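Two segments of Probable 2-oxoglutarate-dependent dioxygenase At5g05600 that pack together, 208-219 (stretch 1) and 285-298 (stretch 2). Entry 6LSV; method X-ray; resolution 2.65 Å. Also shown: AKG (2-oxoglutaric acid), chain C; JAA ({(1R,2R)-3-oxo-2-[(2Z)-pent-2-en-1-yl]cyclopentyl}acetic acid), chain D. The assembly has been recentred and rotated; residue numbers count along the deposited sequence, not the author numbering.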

# COMPACT_ATOMS: atom_id res chain seq x y z
N ARG A 208 -0.39 -1.25 6.91
CA ARG A 208 -0.34 0.19 7.12
C ARG A 208 -1.74 0.74 6.93
O ARG A 208 -2.35 0.55 5.87
CB ARG A 208 0.64 0.88 6.17
CG ARG A 208 0.31 2.35 5.98
CD ARG A 208 1.50 3.19 5.55
NE ARG A 208 1.07 4.53 5.17
CZ ARG A 208 1.88 5.59 5.13
NH1 ARG A 208 3.16 5.46 5.45
NH2 ARG A 208 1.40 6.77 4.77
N VAL A 209 -2.26 1.41 7.96
CA VAL A 209 -3.58 2.02 7.93
C VAL A 209 -3.39 3.53 7.83
O VAL A 209 -2.61 4.11 8.59
CB VAL A 209 -4.41 1.65 9.17
CG1 VAL A 209 -5.83 2.15 9.02
CG2 VAL A 209 -4.38 0.14 9.39
N ASN A 210 -4.09 4.15 6.89
CA ASN A 210 -3.90 5.56 6.56
C ASN A 210 -5.12 6.37 6.99
O ASN A 210 -6.26 5.99 6.70
CB ASN A 210 -3.64 5.74 5.07
CG ASN A 210 -2.41 4.99 4.59
OD1 ASN A 210 -1.33 5.13 5.17
ND2 ASN A 210 -2.57 4.20 3.54
N TYR A 211 -4.87 7.49 7.66
CA TYR A 211 -5.92 8.39 8.12
C TYR A 211 -5.75 9.73 7.41
O TYR A 211 -4.71 10.38 7.56
CB TYR A 211 -5.87 8.57 9.64
CG TYR A 211 -6.98 9.43 10.19
CD1 TYR A 211 -8.29 9.29 9.72
CD2 TYR A 211 -6.74 10.39 11.17
CE1 TYR A 211 -9.31 10.08 10.22
CE2 TYR A 211 -7.76 11.18 11.67
CZ TYR A 211 -9.04 11.01 11.19
OH TYR A 211 -10.06 11.79 11.69
N TYR A 212 -6.77 10.14 6.65
CA TYR A 212 -6.75 11.39 5.91
C TYR A 212 -7.78 12.34 6.50
O TYR A 212 -8.96 12.32 6.09
CB TYR A 212 -7.03 11.14 4.42
CG TYR A 212 -6.18 10.04 3.83
CD1 TYR A 212 -4.89 10.29 3.38
CD2 TYR A 212 -6.67 8.74 3.73
CE1 TYR A 212 -4.11 9.28 2.85
CE2 TYR A 212 -5.90 7.73 3.19
CZ TYR A 212 -4.62 8.01 2.75
OH TYR A 212 -3.85 7.00 2.22
N PRO A 213 -7.40 13.20 7.46
CA PRO A 213 -8.37 14.13 8.07
C PRO A 213 -8.83 15.19 7.09
O PRO A 213 -8.36 15.22 5.95
CB PRO A 213 -7.57 14.74 9.24
CG PRO A 213 -6.38 13.84 9.44
CD PRO A 213 -6.07 13.32 8.07
N LYS A 214 -9.74 16.07 7.50
CA LYS A 214 -10.18 17.11 6.58
C LYS A 214 -9.06 18.14 6.40
O LYS A 214 -8.24 18.37 7.29
CB LYS A 214 -11.47 17.78 7.09
CG LYS A 214 -12.64 16.82 7.37
CD LYS A 214 -13.65 17.44 8.30
CE LYS A 214 -13.04 18.07 9.53
NZ LYS A 214 -11.86 17.45 10.21
N CYS A 215 -9.01 18.73 5.20
CA CYS A 215 -7.93 19.61 4.83
C CYS A 215 -8.50 20.97 4.44
O CYS A 215 -9.43 21.04 3.63
CB CYS A 215 -7.12 19.03 3.66
SG CYS A 215 -5.74 20.04 3.15
N PRO A 216 -7.97 22.07 5.00
CA PRO A 216 -8.57 23.38 4.72
C PRO A 216 -8.45 23.82 3.27
O PRO A 216 -9.32 24.55 2.79
CB PRO A 216 -7.81 24.32 5.66
CG PRO A 216 -6.54 23.60 5.97
CD PRO A 216 -6.86 22.14 5.95
N ARG A 217 -7.40 23.40 2.56
CA ARG A 217 -7.22 23.73 1.14
C ARG A 217 -6.74 22.50 0.40
O ARG A 217 -5.57 22.39 0.01
CB ARG A 217 -6.23 24.89 0.98
CG ARG A 217 -6.59 26.16 1.75
CD ARG A 217 -7.49 27.08 0.94
NE ARG A 217 -7.10 27.11 -0.46
CZ ARG A 217 -6.35 28.07 -1.01
NH1 ARG A 217 -5.92 29.08 -0.27
NH2 ARG A 217 -6.05 28.01 -2.30
N PRO A 218 -7.64 21.53 0.16
CA PRO A 218 -7.21 20.25 -0.41
C PRO A 218 -6.74 20.33 -1.85
O PRO A 218 -6.06 19.41 -2.31
CB PRO A 218 -8.46 19.37 -0.29
CG PRO A 218 -9.58 20.35 -0.35
CD PRO A 218 -9.10 21.57 0.38
N GLU A 219 -7.08 21.40 -2.58
CA GLU A 219 -6.57 21.54 -3.93
C GLU A 219 -5.08 21.87 -3.97
O GLU A 219 -4.49 21.88 -5.05
CB GLU A 219 -7.37 22.61 -4.69
CG GLU A 219 -6.85 24.03 -4.53
CD GLU A 219 -7.34 24.69 -3.26
OE1 GLU A 219 -8.03 24.03 -2.46
OE2 GLU A 219 -7.04 25.89 -3.07
N ARG A 285 -1.87 7.72 -5.69
CA ARG A 285 -1.79 8.85 -4.78
C ARG A 285 -3.18 9.05 -4.18
O ARG A 285 -4.18 8.55 -4.71
CB ARG A 285 -1.31 10.12 -5.49
CG ARG A 285 -2.38 10.77 -6.35
CD ARG A 285 -1.89 12.03 -7.03
NE ARG A 285 -2.98 12.75 -7.68
CZ ARG A 285 -2.83 13.83 -8.44
NH1 ARG A 285 -1.63 14.34 -8.65
NH2 ARG A 285 -3.90 14.40 -8.99
N VAL A 286 -3.24 9.77 -3.07
CA VAL A 286 -4.50 10.04 -2.39
C VAL A 286 -4.72 11.54 -2.37
O VAL A 286 -3.81 12.31 -2.04
CB VAL A 286 -4.52 9.46 -0.96
CG1 VAL A 286 -5.93 9.54 -0.38
CG2 VAL A 286 -4.03 8.02 -0.95
N ILE A 287 -5.92 11.96 -2.75
CA ILE A 287 -6.34 13.34 -2.61
C ILE A 287 -7.23 13.43 -1.38
O ILE A 287 -7.83 12.44 -0.94
CB ILE A 287 -7.06 13.88 -3.87
CG1 ILE A 287 -8.35 13.11 -4.12
CG2 ILE A 287 -6.14 13.81 -5.08
CD1 ILE A 287 -9.06 13.52 -5.40
N VAL A 288 -7.31 14.63 -0.80
CA VAL A 288 -8.10 14.85 0.40
C VAL A 288 -9.18 15.88 0.08
O VAL A 288 -9.23 16.40 -1.04
CB VAL A 288 -7.22 15.30 1.58
CG1 VAL A 288 -6.46 14.12 2.15
CG2 VAL A 288 -6.24 16.37 1.13
N ASN A 289 -10.06 16.16 1.04
CA ASN A 289 -11.02 17.24 0.86
C ASN A 289 -11.32 17.89 2.21
O ASN A 289 -10.90 17.41 3.27
CB ASN A 289 -12.31 16.78 0.17
CG ASN A 289 -12.88 15.52 0.77
OD1 ASN A 289 -12.84 15.31 1.98
ND2 ASN A 289 -13.44 14.66 -0.08
N SER A 290 -12.06 18.99 2.15
CA SER A 290 -12.27 19.86 3.30
C SER A 290 -13.40 19.39 4.21
O SER A 290 -13.49 19.87 5.34
CB SER A 290 -12.58 21.28 2.83
OG SER A 290 -13.72 21.30 1.99
N ASP A 291 -14.26 18.49 3.74
CA ASP A 291 -15.53 18.24 4.40
C ASP A 291 -15.65 16.87 5.06
O ASP A 291 -16.49 16.71 5.94
CB ASP A 291 -16.68 18.42 3.40
CG ASP A 291 -16.58 19.74 2.66
OD1 ASP A 291 -16.37 20.77 3.34
OD2 ASP A 291 -16.70 19.76 1.41
N LYS A 292 -14.86 15.89 4.64
CA LYS A 292 -14.90 14.58 5.28
C LYS A 292 -13.51 13.96 5.26
O LYS A 292 -12.62 14.39 4.52
CB LYS A 292 -15.97 13.68 4.64
CG LYS A 292 -16.38 12.47 5.50
CD LYS A 292 -16.40 12.78 7.01
CE LYS A 292 -16.87 11.57 7.81
NZ LYS A 292 -16.43 10.29 7.17
N GLU A 293 -13.34 12.96 6.10
CA GLU A 293 -12.09 12.24 6.28
C GLU A 293 -12.12 10.96 5.45
O GLU A 293 -13.09 10.67 4.74
CB GLU A 293 -11.87 11.94 7.76
CG GLU A 293 -13.14 11.43 8.45
CD GLU A 293 -12.86 10.68 9.73
OE1 GLU A 293 -12.51 11.33 10.73
OE2 GLU A 293 -13.00 9.44 9.74
N ARG A 294 -11.05 10.19 5.55
CA ARG A 294 -10.96 8.88 4.91
C ARG A 294 -10.15 7.96 5.80
O ARG A 294 -9.30 8.41 6.57
CB ARG A 294 -10.31 8.96 3.51
CG ARG A 294 -11.23 9.45 2.40
CD ARG A 294 -10.59 9.34 1.01
NE ARG A 294 -10.66 7.99 0.45
CZ ARG A 294 -9.64 7.15 0.36
NH1 ARG A 294 -8.44 7.51 0.80
NH2 ARG A 294 -9.81 5.94 -0.17
N VAL A 295 -10.43 6.66 5.69
CA VAL A 295 -9.65 5.63 6.36
C VAL A 295 -9.47 4.48 5.38
O VAL A 295 -10.45 3.92 4.89
CB VAL A 295 -10.32 5.13 7.65
CG1 VAL A 295 -9.77 3.77 8.04
CG2 VAL A 295 -10.13 6.13 8.78
N SER A 296 -8.22 4.14 5.08
CA SER A 296 -7.91 3.06 4.16
C SER A 296 -6.89 2.12 4.78
O SER A 296 -6.02 2.54 5.55
CB SER A 296 -7.41 3.59 2.82
OG SER A 296 -8.21 4.68 2.38
N LEU A 297 -6.99 0.85 4.42
CA LEU A 297 -6.17 -0.21 4.98
C LEU A 297 -5.33 -0.82 3.87
O LEU A 297 -5.87 -1.34 2.88
CB LEU A 297 -7.03 -1.28 5.66
CG LEU A 297 -7.60 -0.99 7.05
CD1 LEU A 297 -8.66 0.10 7.04
CD2 LEU A 297 -8.16 -2.26 7.66
N ALA A 298 -4.01 -0.76 4.02
CA ALA A 298 -3.07 -1.27 3.03
C ALA A 298 -2.36 -2.49 3.61
O ALA A 298 -1.53 -2.36 4.52
CB ALA A 298 -2.06 -0.19 2.63
C1 AKG C . -1.40 3.07 0.42
O1 AKG C . -1.02 2.02 -0.16
O2 AKG C . -0.87 3.38 1.53
C2 AKG C . -2.46 3.95 -0.23
O5 AKG C . -2.22 4.44 -1.28
C3 AKG C . -3.82 4.23 0.43
C4 AKG C . -4.90 4.29 -0.66
C5 AKG C . -6.16 4.98 -0.13
O3 AKG C . -7.30 4.69 -0.60
O4 AKG C . -6.06 5.85 0.77
O01 JAA D . 4.83 3.03 5.83
O02 JAA D . 7.83 -2.24 3.92
O03 JAA D . 9.58 -1.02 4.30
C04 JAA D . 6.75 0.55 4.59
C05 JAA D . 6.00 1.96 4.27
C06 JAA D . 7.59 0.86 5.85
C07 JAA D . 7.08 2.03 6.38
C08 JAA D . 5.78 2.43 5.46
C09 JAA D . 4.63 1.73 3.49
C10 JAA D . 7.60 0.14 3.52
C11 JAA D . 4.88 1.69 1.98
C12 JAA D . 8.38 -1.11 3.94
C13 JAA D . 4.15 2.40 1.14
C14 JAA D . 3.02 3.30 1.64
C15 JAA D . 3.20 4.71 1.07
O HOH W 1 -9.87 14.87 3.84

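Tyr212 is the residue most covered by the opposing stretch, and it works through both backbone and side chain. As the last residue of its strand it closes the antiparallel ladder with Arg294: Tyr212 N donates to Arg294 O at 3.1 Å, and Arg294 N returns to Tyr212 O at 3.0 Å. Its ring, with chi1 in m, lies on the sheet face shared with Asn210, Arg294 and Ser296. There Val286 CG1 sits 3.7 Å from the ring centroid of Tyr212, only 14° off the normal, a clear CH-pi contact, while the hydroxyl stays polar: Tyr212 OH makes a weak hydrogen bond to AKG O4 at 2.9 Å. One aromatic thus packs against a valine and still reaches the ligand carboxylate that Arg294 NH1 also holds, 2.9 Å from AKG O4.

Val288, next in covered area, fills the space beyond the ladder. Its CG1 lies 3.8 Å from Tyr212 CB, and its CG2 meets Cys215 CB at 3.8 Å and Pro218 CB at 4.0 Å, so each methyl has its own neighbours. Lys214 follows, lending mostly its aliphatic stem: Lys214 CB approaches Ser290 O at 3.4 Å, while the chain's end leads away. Just after it, Cys215 N donates to Asn289 O at 3.0 Å, pinning the loops together where the strand pairing has ended.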